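Local coordinates for protein HemO (PDB 1J77) that binds heme and probably cleaves its porphyrin ring open, as heme oxygenases do, at residues 47-52 / 139-144; 58-63 / 112-117. One frame throughout, in Å; residues are numbered along the deposited sequence.

Interaction 1: residues 47-52 / 139-144; sequences KLQSVF and ARHLAP
The side-chain amide of Gln49 reaches out from helix 39-60 and meets the imidazole of His141, its OE1 lying 3.0 Å from His141 NE2 at the ring's edge. That hydrogen bond carries the contact. NE2 is the donor, and OE1 receives it in the carbonyl plane on a lone pair, but the bond is far from straight, with an angle of 133° at the hydrogen. The two groups cross at about a right angle, amide and ring planes 62° apart, so they meet at an edge without stacking.

The bend in Gln49 at chi2 (-80°) folds the chain back, which brings CG to 3.6 Å from His141 NE2 and packs the aliphatic part beside the same nitrogen. In this all-alpha heme oxygenase fold, the bond fastens a helix that lines the heme pocket, through Phe52, to the loop between helices 122-129 and 149-162. Asp84 of helix 78-87 takes the other imidazole nitrogen, ND1, so both nitrogens of a buried ring are engaged and its rotation is fixed; the nearby carboxylate would probably favour a more basic imidazole. Leu142 covers one face of that ring with CG, 3.5 Å above the plane and offset toward the rim, while its CD2 approaches Gln49 OE1 at 4.2 Å. Val81, also on helix 78-87, touches both Gln49 and His141.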
ATOM      1  N   LYS A  47      -4.419  -8.975  -7.667  1.00 18.40           N
ATOM      2  CA  LYS A  47      -5.333  -8.051  -8.372  1.00 18.80           C
ATOM      3  C   LYS A  47      -5.606  -6.805  -7.501  1.00 18.53           C
ATOM      4  O   LYS A  47      -5.487  -5.656  -7.965  1.00 19.35           O
ATOM      5  CB  LYS A  47      -6.615  -8.751  -8.886  1.00 20.55           C
ATOM      6  CG  LYS A  47      -6.334  -9.680 -10.011  1.00 21.83           C
ATOM      7  CD  LYS A  47      -7.525 -10.502 -10.294  1.00 23.45           C
ATOM      8  CE  LYS A  47      -7.221 -11.491 -11.437  1.00 24.97           C
ATOM      9  NZ  LYS A  47      -8.465 -12.236 -11.806  1.00 27.57           N
ATOM     10  N   LEU A  48      -5.911  -7.026  -6.236  1.00 17.80           N
ATOM     11  CA  LEU A  48      -6.127  -5.969  -5.283  1.00 17.19           C
ATOM     12  C   LEU A  48      -4.875  -5.071  -5.177  1.00 16.48           C
ATOM     13  O   LEU A  48      -4.989  -3.838  -5.275  1.00 16.83           O
ATOM     14  CB  LEU A  48      -6.528  -6.566  -3.933  1.00 17.44           C
ATOM     15  CG  LEU A  48      -6.167  -5.762  -2.680  1.00 17.15           C
ATOM     16  CD1 LEU A  48      -7.025  -4.531  -2.655  1.00 18.43           C
ATOM     17  CD2 LEU A  48      -6.367  -6.679  -1.433  1.00 18.29           C
ATOM     18  N   GLN A  49      -3.703  -5.691  -5.016  1.00 16.36           N
ATOM     19  CA  GLN A  49      -2.455  -4.961  -4.934  1.00 16.07           C
ATOM     20  C   GLN A  49      -2.239  -4.152  -6.226  1.00 17.70           C
ATOM     21  O   GLN A  49      -1.756  -3.012  -6.174  1.00 17.93           O
ATOM     22  CB  GLN A  49      -1.268  -5.923  -4.691  1.00 17.38           C
ATOM     23  CG  GLN A  49      -1.272  -6.666  -3.359  1.00 16.91           C
ATOM     24  CD  GLN A  49      -0.761  -5.806  -2.243  1.00 17.97           C
ATOM     25  OE1 GLN A  49       0.398  -5.943  -1.801  1.00 21.80           O
ATOM     26  NE2 GLN A  49      -1.616  -4.909  -1.748  1.00 17.58           N
ATOM     27  N   SER A  50      -2.576  -4.730  -7.374  1.00 18.26           N
ATOM     28  CA  SER A  50      -2.417  -4.010  -8.676  1.00 18.60           C
ATOM     29  C   SER A  50      -3.193  -2.715  -8.734  1.00 17.38           C
ATOM     30  O   SER A  50      -2.666  -1.664  -9.184  1.00 17.46           O
ATOM     31  CB  SER A  50      -2.856  -4.885  -9.877  1.00 19.68           C
ATOM     32  OG  SER A  50      -2.669  -4.151 -11.083  1.00 24.06           O
ATOM     33  N   VAL A  51      -4.423  -2.741  -8.284  1.00 16.87           N
ATOM     34  CA  VAL A  51      -5.288  -1.586  -8.325  1.00 15.97           C
ATOM     35  C   VAL A  51      -4.770  -0.517  -7.396  1.00 15.75           C
ATOM     36  O   VAL A  51      -4.703   0.687  -7.748  1.00 16.83           O
ATOM     37  CB  VAL A  51      -6.757  -1.938  -7.961  1.00 16.68           C
ATOM     38  CG1 VAL A  51      -7.650  -0.711  -7.886  1.00 16.96           C
ATOM     39  CG2 VAL A  51      -7.296  -2.898  -8.958  1.00 18.50           C
ATOM     40  N   PHE A  52      -4.438  -0.909  -6.183  1.00 14.86           N
ATOM     41  CA  PHE A  52      -3.918   0.073  -5.239  1.00 16.16           C
ATOM     42  C   PHE A  52      -2.640   0.742  -5.759  1.00 15.36           C
ATOM     43  O   PHE A  52      -2.467   1.974  -5.676  1.00 15.45           O
ATOM     44  CB  PHE A  52      -3.680  -0.531  -3.852  1.00 16.35           C
ATOM     45  CG  PHE A  52      -3.174   0.491  -2.864  1.00 17.55           C
ATOM     46  CD1 PHE A  52      -4.035   1.425  -2.308  1.00 19.04           C
ATOM     47  CD2 PHE A  52      -1.869   0.513  -2.506  1.00 20.68           C
ATOM     48  CE1 PHE A  52      -3.556   2.384  -1.414  1.00 21.39           C
ATOM     49  CE2 PHE A  52      -1.418   1.474  -1.603  1.00 23.31           C
ATOM     50  CZ  PHE A  52      -2.258   2.364  -1.094  1.00 20.93           C
ATOM     51  N   ALA A 139       6.319 -12.951  -5.944  1.00 26.52           N
ATOM     52  CA  ALA A 139       6.330 -12.051  -4.765  1.00 25.34           C
ATOM     53  C   ALA A 139       7.376 -10.914  -4.869  1.00 25.93           C
ATOM     54  O   ALA A 139       7.929 -10.430  -3.882  1.00 26.13           O
ATOM     55  CB  ALA A 139       6.497 -12.864  -3.466  1.00 25.57           C
ATOM     56  N   ARG A 140       7.680 -10.543  -6.104  1.00 26.14           N
ATOM     57  CA  ARG A 140       8.611  -9.440  -6.384  1.00 26.48           C
ATOM     58  C   ARG A 140       8.201  -8.147  -5.669  1.00 25.95           C
ATOM     59  O   ARG A 140       9.052  -7.429  -5.100  1.00 25.40           O
ATOM     60  CB  ARG A 140       8.623  -9.251  -7.912  0.60 27.25           C
ATOM     61  CG  ARG A 140       8.890 -10.551  -8.807  0.60 28.53           C
ATOM     62  CD  ARG A 140       8.473 -10.368 -10.268  0.60 29.06           C
ATOM     63  NE  ARG A 140       8.748 -11.497 -11.148  0.60 30.88           N
ATOM     64  CZ  ARG A 140       9.892 -11.715 -11.806  0.60 30.82           C
ATOM     65  NH1 ARG A 140      10.917 -10.911 -11.683  0.60 30.70           N
ATOM     66  NH2 ARG A 140      10.019 -12.748 -12.607  0.60 29.76           N
ATOM     67  N   HIS A 141       6.899  -7.851  -5.687  1.00 25.57           N
ATOM     68  CA  HIS A 141       6.382  -6.606  -5.079  1.00 24.77           C
ATOM     69  C   HIS A 141       6.464  -6.544  -3.567  1.00 24.18           C
ATOM     70  O   HIS A 141       6.437  -5.446  -2.981  1.00 23.51           O
ATOM     71  CB  HIS A 141       4.964  -6.300  -5.562  1.00 24.14           C
ATOM     72  CG  HIS A 141       3.887  -6.996  -4.799  1.00 24.34           C
ATOM     73  ND1 HIS A 141       3.438  -8.256  -5.113  1.00 22.00           N
ATOM     74  CD2 HIS A 141       3.128  -6.563  -3.766  1.00 22.22           C
ATOM     75  CE1 HIS A 141       2.447  -8.577  -4.288  1.00 24.35           C
ATOM     76  NE2 HIS A 141       2.254  -7.573  -3.455  1.00 24.92           N
ATOM     77  N   LEU A 142       6.684  -7.709  -2.947  1.00 24.22           N
ATOM     78  CA  LEU A 142       6.776  -7.825  -1.493  1.00 24.91           C
ATOM     79  C   LEU A 142       8.186  -7.934  -0.977  1.00 25.70           C
ATOM     80  O   LEU A 142       8.425  -7.833   0.220  1.00 26.57           O
ATOM     81  CB  LEU A 142       5.989  -9.061  -1.017  1.00 24.30           C
ATOM     82  CG  LEU A 142       4.468  -9.085  -1.224  1.00 24.03           C
ATOM     83  CD1 LEU A 142       3.820 -10.467  -0.903  1.00 22.68           C
ATOM     84  CD2 LEU A 142       3.787  -8.021  -0.428  1.00 23.72           C
ATOM     85  N   ALA A 143       9.137  -8.095  -1.888  1.00 27.56           N
ATOM     86  CA  ALA A 143      10.528  -8.208  -1.483  1.00 28.21           C
ATOM     87  C   ALA A 143      11.014  -6.903  -0.843  1.00 28.38           C
ATOM     88  O   ALA A 143      10.511  -5.794  -1.135  1.00 28.15           O
ATOM     89  CB  ALA A 143      11.353  -8.568  -2.655  1.00 28.18           C
ATOM     90  N   PRO A 144      11.970  -7.033   0.057  1.00 29.38           N
ATOM     91  CA  PRO A 144      12.484  -5.900   0.826  1.00 30.37           C
ATOM     92  C   PRO A 144      13.263  -4.923  -0.038  1.00 31.60           C
ATOM     93  O   PRO A 144      13.868  -5.368  -1.010  1.00 32.03           O
ATOM     94  CB  PRO A 144      13.464  -6.551   1.811  1.00 30.73           C
ATOM     95  CG  PRO A 144      13.550  -7.919   1.483  1.00 31.19           C
ATOM     96  CD  PRO A 144      12.673  -8.295   0.343  1.00 30.18           C
TER

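Interaction 2: residues 58-63 / 112-117; sequences HIYKDA and YCAEGS. With HEM (protoporphyrin IX containing Fe), chain B.
Helix 104-119, the distal helix of heme oxygenases, is gripped on the side away from the heme by Tyr60, from the last turn of helix 39-60. Tyr60 OH donates to Glu115 OE1 at 2.6 Å, a short bond between buried groups. It reaches the carboxylate on its anti side, 25° out of plane, and ring and carboxylate stand nearly perpendicular, 80° apart. Glu115 leaves the helix with CG anti to its backbone N (chi1 -165°) and then bends at chi2, which turns the carboxylate back to the hydroxyl, at the ring's edge. Ala114 CB also sits at that edge, 4.1 Å from Tyr60 CE1. A water donates to Tyr60 OH at 2.8 Å and makes a weak link to Ala114 O, the carbonyl that also accepts Ser117 OG.

Across the helix lies the heme. The distal helix passes close over the porphyrin, where Gly116, without a side chain, brings its C to 3.3 Å from heme C2D. Tyr112 OH donates to propionate O1D at 2.7 Å, in the plane of its ring, while CMD lies over one face of that ring. Cys113 SG stands 3.5 Å from the vinyl carbon CAC of the heme, and Ser117 CB 3.5 Å from heme C3C. On the iron, opposite His23, a water is bound and donates weakly to Ser117 O. Glu115 OE2 has a second, weak partner in His152.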
ATOM      1  N   HIS A  58       0.806   7.892 -10.258  1.00 17.30           N
ATOM      2  CA  HIS A  58       1.006   9.293 -10.672  1.00 18.38           C
ATOM      3  C   HIS A  58       1.573  10.136  -9.511  1.00 18.56           C
ATOM      4  O   HIS A  58       2.158  11.231  -9.732  1.00 20.09           O
ATOM      5  CB  HIS A  58      -0.325   9.868 -11.162  1.00 18.30           C
ATOM      6  CG  HIS A  58      -1.338  10.077 -10.075  1.00 18.90           C
ATOM      7  ND1 HIS A  58      -1.884   9.024  -9.359  1.00 18.21           N
ATOM      8  CD2 HIS A  58      -1.845  11.207  -9.515  1.00 20.10           C
ATOM      9  CE1 HIS A  58      -2.718   9.503  -8.445  1.00 17.60           C
ATOM     10  NE2 HIS A  58      -2.693  10.824  -8.498  1.00 19.59           N
ATOM     11  N   ILE A  59       1.387   9.682  -8.273  1.00 18.70           N
ATOM     12  CA  ILE A  59       1.930  10.396  -7.124  1.00 19.07           C
ATOM     13  C   ILE A  59       3.431  10.111  -7.016  1.00 19.58           C
ATOM     14  O   ILE A  59       4.213  11.012  -6.739  1.00 19.10           O
ATOM     15  CB  ILE A  59       1.180  10.000  -5.836  1.00 18.32           C
ATOM     16  CG1 ILE A  59      -0.317  10.274  -5.998  1.00 19.75           C
ATOM     17  CG2 ILE A  59       1.787  10.763  -4.605  1.00 19.91           C
ATOM     18  CD1 ILE A  59      -1.162   9.840  -4.807  1.00 20.25           C
ATOM     19  N   TYR A  60       3.838   8.871  -7.258  1.00 20.48           N
ATOM     20  CA  TYR A  60       5.262   8.501  -7.225  1.00 20.90           C
ATOM     21  C   TYR A  60       6.036   9.236  -8.299  1.00 21.69           C
ATOM     22  O   TYR A  60       7.213   9.537  -8.117  1.00 23.31           O
ATOM     23  CB  TYR A  60       5.521   6.979  -7.341  1.00 21.05           C
ATOM     24  CG  TYR A  60       5.408   6.242  -5.988  1.00 18.82           C
ATOM     25  CD1 TYR A  60       4.272   5.514  -5.642  1.00 19.57           C
ATOM     26  CD2 TYR A  60       6.456   6.241  -5.089  1.00 19.76           C
ATOM     27  CE1 TYR A  60       4.170   4.865  -4.428  1.00 18.97           C
ATOM     28  CE2 TYR A  60       6.372   5.604  -3.880  1.00 20.35           C
ATOM     29  CZ  TYR A  60       5.222   4.912  -3.542  1.00 18.82           C
ATOM     30  OH  TYR A  60       5.178   4.267  -2.312  1.00 21.50           O
ATOM     31  N   LYS A  61       5.324   9.585  -9.370  1.00 22.98           N
ATOM     32  CA  LYS A  61       5.959  10.248 -10.509  1.00 24.19           C
ATOM     33  C   LYS A  61       5.732  11.746 -10.500  1.00 25.22           C
ATOM     34  O   LYS A  61       6.103  12.461 -11.470  1.00 27.12           O
ATOM     35  CB  LYS A  61       5.398   9.677 -11.811  1.00 24.60           C
ATOM     36  CG  LYS A  61       5.783   8.232 -12.106  1.00 24.25           C
ATOM     37  CD  LYS A  61       4.956   7.585 -13.220  1.00 24.70           C
ATOM     38  CE  LYS A  61       5.513   6.246 -13.644  1.00 23.03           C
ATOM     39  NZ  LYS A  61       4.629   5.488 -14.592  1.00 23.05           N
ATOM     40  N   ASP A  62       5.081  12.253  -9.477  1.00 25.46           N
ATOM     41  CA  ASP A  62       4.748  13.684  -9.421  1.00 25.81           C
ATOM     42  C   ASP A  62       5.989  14.580  -9.519  1.00 25.89           C
ATOM     43  O   ASP A  62       6.969  14.387  -8.829  1.00 24.65           O
ATOM     44  CB  ASP A  62       3.944  13.954  -8.157  1.00 25.37           C
ATOM     45  CG  ASP A  62       3.441  15.379  -8.085  1.00 27.93           C
ATOM     46  OD1 ASP A  62       4.090  16.221  -7.421  1.00 28.60           O
ATOM     47  OD2 ASP A  62       2.407  15.711  -8.680  1.00 30.21           O
ATOM     48  N   ALA A  63       5.986  15.540 -10.436  1.00 26.84           N
ATOM     49  CA  ALA A  63       7.199  16.354 -10.562  1.00 27.85           C
ATOM     50  C   ALA A  63       7.550  17.116  -9.296  1.00 27.56           C
ATOM     51  O   ALA A  63       8.667  17.100  -8.878  1.00 27.11           O
ATOM     52  CB  ALA A  63       7.095  17.310 -11.712  1.00 28.13           C
ATOM     53  N   TYR A 112       2.210   8.204   1.819  1.00 17.41           N
ATOM     54  CA  TYR A 112       2.517   7.617   3.138  1.00 17.98           C
ATOM     55  C   TYR A 112       1.944   6.184   3.229  1.00 17.82           C
ATOM     56  O   TYR A 112       2.680   5.230   3.550  1.00 17.67           O
ATOM     57  CB  TYR A 112       1.949   8.516   4.247  1.00 18.82           C
ATOM     58  CG  TYR A 112       1.875   7.808   5.586  1.00 20.57           C
ATOM     59  CD1 TYR A 112       3.022   7.620   6.368  1.00 22.10           C
ATOM     60  CD2 TYR A 112       0.672   7.306   6.024  1.00 19.71           C
ATOM     61  CE1 TYR A 112       2.946   6.929   7.568  1.00 22.49           C
ATOM     62  CE2 TYR A 112       0.582   6.582   7.220  1.00 20.34           C
ATOM     63  CZ  TYR A 112       1.726   6.402   7.998  1.00 21.07           C
ATOM     64  OH  TYR A 112       1.621   5.686   9.213  1.00 23.39           O
ATOM     65  N   CYS A 113       0.691   6.008   2.853  1.00 17.31           N
ATOM     66  CA  CYS A 113       0.007   4.698   2.954  1.00 17.85           C
ATOM     67  C   CYS A 113       0.716   3.696   2.068  1.00 17.68           C
ATOM     68  O   CYS A 113       1.068   2.610   2.505  1.00 18.52           O
ATOM     69  CB  CYS A 113      -1.410   4.896   2.526  1.00 17.36           C
ATOM     70  SG  CYS A 113      -2.438   3.489   2.663  1.00 20.74           S
ATOM     71  N   ALA A 114       0.954   4.045   0.794  1.00 17.17           N
ATOM     72  CA  ALA A 114       1.621   3.102  -0.051  1.00 17.72           C
ATOM     73  C   ALA A 114       3.050   2.778   0.357  1.00 18.98           C
ATOM     74  O   ALA A 114       3.495   1.631   0.245  1.00 19.22           O
ATOM     75  CB  ALA A 114       1.592   3.580  -1.548  1.00 18.57           C
ATOM     76  N   GLU A 115       3.795   3.805   0.792  1.00 18.32           N
ATOM     77  CA  GLU A 115       5.172   3.565   1.098  1.00 19.42           C
ATOM     78  C   GLU A 115       5.297   2.781   2.423  1.00 19.08           C
ATOM     79  O   GLU A 115       6.145   1.872   2.533  1.00 20.28           O
ATOM     80  CB  GLU A 115       5.983   4.861   1.033  1.00 20.46           C
ATOM     81  CG  GLU A 115       7.494   4.603   0.995  1.00 24.31           C
ATOM     82  CD  GLU A 115       7.953   3.697  -0.108  1.00 25.32           C
ATOM     83  OE1 GLU A 115       7.482   3.809  -1.262  1.00 26.00           O
ATOM     84  OE2 GLU A 115       8.833   2.860   0.145  1.00 27.20           O
ATOM     85  N   GLY A 116       4.457   3.099   3.388  1.00 19.36           N
ATOM     86  CA  GLY A 116       4.432   2.318   4.599  1.00 19.64           C
ATOM     87  C   GLY A 116       4.045   0.865   4.395  1.00 20.59           C
ATOM     88  O   GLY A 116       4.516   0.008   5.135  1.00 22.42           O
ATOM     89  N   SER A 117       3.269   0.550   3.377  1.00 20.49           N
ATOM     90  CA  SER A 117       2.886  -0.812   3.106  1.00 21.73           C
ATOM     91  C   SER A 117       4.080  -1.700   2.753  1.00 23.42           C
ATOM     92  O   SER A 117       4.045  -2.920   2.969  1.00 23.73           O
ATOM     93  CB  SER A 117       1.831  -0.839   2.002  1.00 21.15           C
ATOM     94  OG  SER A 117       2.387  -0.738   0.686  1.00 21.75           O
TER
HETATM   95  CHA HEM B 300       3.389  -0.655   8.929  1.00 21.93           C
HETATM   96  CHB HEM B 300       1.802  -5.228   9.078  1.00 21.71           C
HETATM   97  CHC HEM B 300      -0.991  -4.368   5.172  1.00 20.05           C
HETATM   98  CHD HEM B 300       0.249   0.344   5.344  1.00 19.34           C
HETATM   99  C1A HEM B 300       3.272  -1.987   9.244  1.00 22.53           C
HETATM  100  C2A HEM B 300       4.109  -2.732  10.212  1.00 24.44           C
HETATM  101  C3A HEM B 300       3.647  -3.981  10.229  1.00 23.29           C
HETATM  102  C4A HEM B 300       2.521  -4.092   9.313  1.00 21.84           C
HETATM  103  CMA HEM B 300       4.207  -5.136  11.096  1.00 26.04           C
HETATM  104  CAA HEM B 300       5.340  -2.241  11.028  0.70 25.13           C
HETATM  105  CBA HEM B 300       6.610  -2.602  10.256  0.70 27.00           C
HETATM  106  CGA HEM B 300       7.854  -2.029  10.907  0.70 26.47           C
HETATM  107  O1A HEM B 300       7.717  -1.066  11.717  0.70 28.59           O
HETATM  108  O2A HEM B 300       8.968  -2.561  10.618  0.70 28.76           O
HETATM  109  C1B HEM B 300       0.910  -5.412   8.033  1.00 21.71           C
HETATM  110  C2B HEM B 300       0.275  -6.656   7.698  1.00 21.95           C
HETATM  111  C3B HEM B 300      -0.537  -6.423   6.627  1.00 19.45           C
HETATM  112  C4B HEM B 300      -0.355  -5.027   6.235  1.00 20.33           C
HETATM  113  CMB HEM B 300       0.547  -7.954   8.500  1.00 24.03           C
HETATM  114  CAB HEM B 300      -1.392  -7.429   5.853  1.00 20.92           C
HETATM  115  CBB HEM B 300      -1.997  -8.443   6.464  1.00 22.12           C
HETATM  116  C1C HEM B 300      -0.846  -3.043   4.858  1.00 17.87           C
HETATM  117  C2C HEM B 300      -1.430  -2.370   3.698  1.00 19.32           C
HETATM  118  C3C HEM B 300      -1.132  -1.065   3.791  1.00 19.45           C
HETATM  119  C4C HEM B 300      -0.268  -0.856   4.921  1.00 19.35           C
HETATM  120  CMC HEM B 300      -2.341  -3.070   2.680  1.00 21.90           C
HETATM  121  CAC HEM B 300      -1.527   0.068   2.853  1.00 21.90           C
HETATM  122  CBC HEM B 300      -2.564  -0.085   2.034  1.00 25.59           C
HETATM  123  C1D HEM B 300       1.182   0.463   6.326  1.00 19.10           C
HETATM  124  C2D HEM B 300       1.777   1.729   6.671  1.00 18.06           C
HETATM  125  C3D HEM B 300       2.729   1.444   7.788  1.00 20.10           C
HETATM  126  C4D HEM B 300       2.627   0.019   7.996  1.00 21.03           C
HETATM  127  CMD HEM B 300       1.458   3.074   6.016  1.00 18.84           C
HETATM  128  CAD HEM B 300       3.680   2.404   8.503  1.00 22.64           C
HETATM  129  CBD HEM B 300       3.261   2.698   9.913  1.00 22.18           C
HETATM  130  CGD HEM B 300       4.247   3.738  10.395  1.00 25.59           C
HETATM  131  O1D HEM B 300       3.983   4.942  10.162  1.00 23.73           O
HETATM  132  O2D HEM B 300       5.257   3.362  11.067  1.00 28.65           O
HETATM  133  NA  HEM B 300       2.341  -2.854   8.722  1.00 20.91           N
HETATM  134  NB  HEM B 300       0.473  -4.435   7.150  1.00 20.54           N
HETATM  135  NC  HEM B 300      -0.149  -2.090   5.542  1.00 17.75           N
HETATM  136  ND  HEM B 300       1.692  -0.565   7.131  1.00 20.32           N
HETATM  137 FE   HEM B 300       1.021  -2.452   7.217  1.00 19.42          FE
HETATM  138  O   HOH W   1       4.591   1.641  -3.069  1.00 27.82           O
HETATM  139  O   HOH W   2       2.436  -2.828   5.927  1.00 31.79           O

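How the interactions relate
Both contacts are buried and both hang on helix 39-60, whose middle serves interaction 1 and whose end serves interaction 2, with centres 14 Å apart. Along the chain, interaction 2 is nested within the loop that interaction 1 closes. Each rests on one polar side-chain bond, but the chemistry differs: a neutral amide accepts from an imidazole backed by an aspartate and fixes a loop, whereas a phenol meets a carboxylate and joins two helices. Phe52 connects them, packing CE2 against Ala114 CB at 3.7 Å and CZ against Cys113 SG. Interaction 2 adjoins the heme through the distal helix; interaction 1 lies near it too, the Gln49 side chain being about 5 Å from the heme.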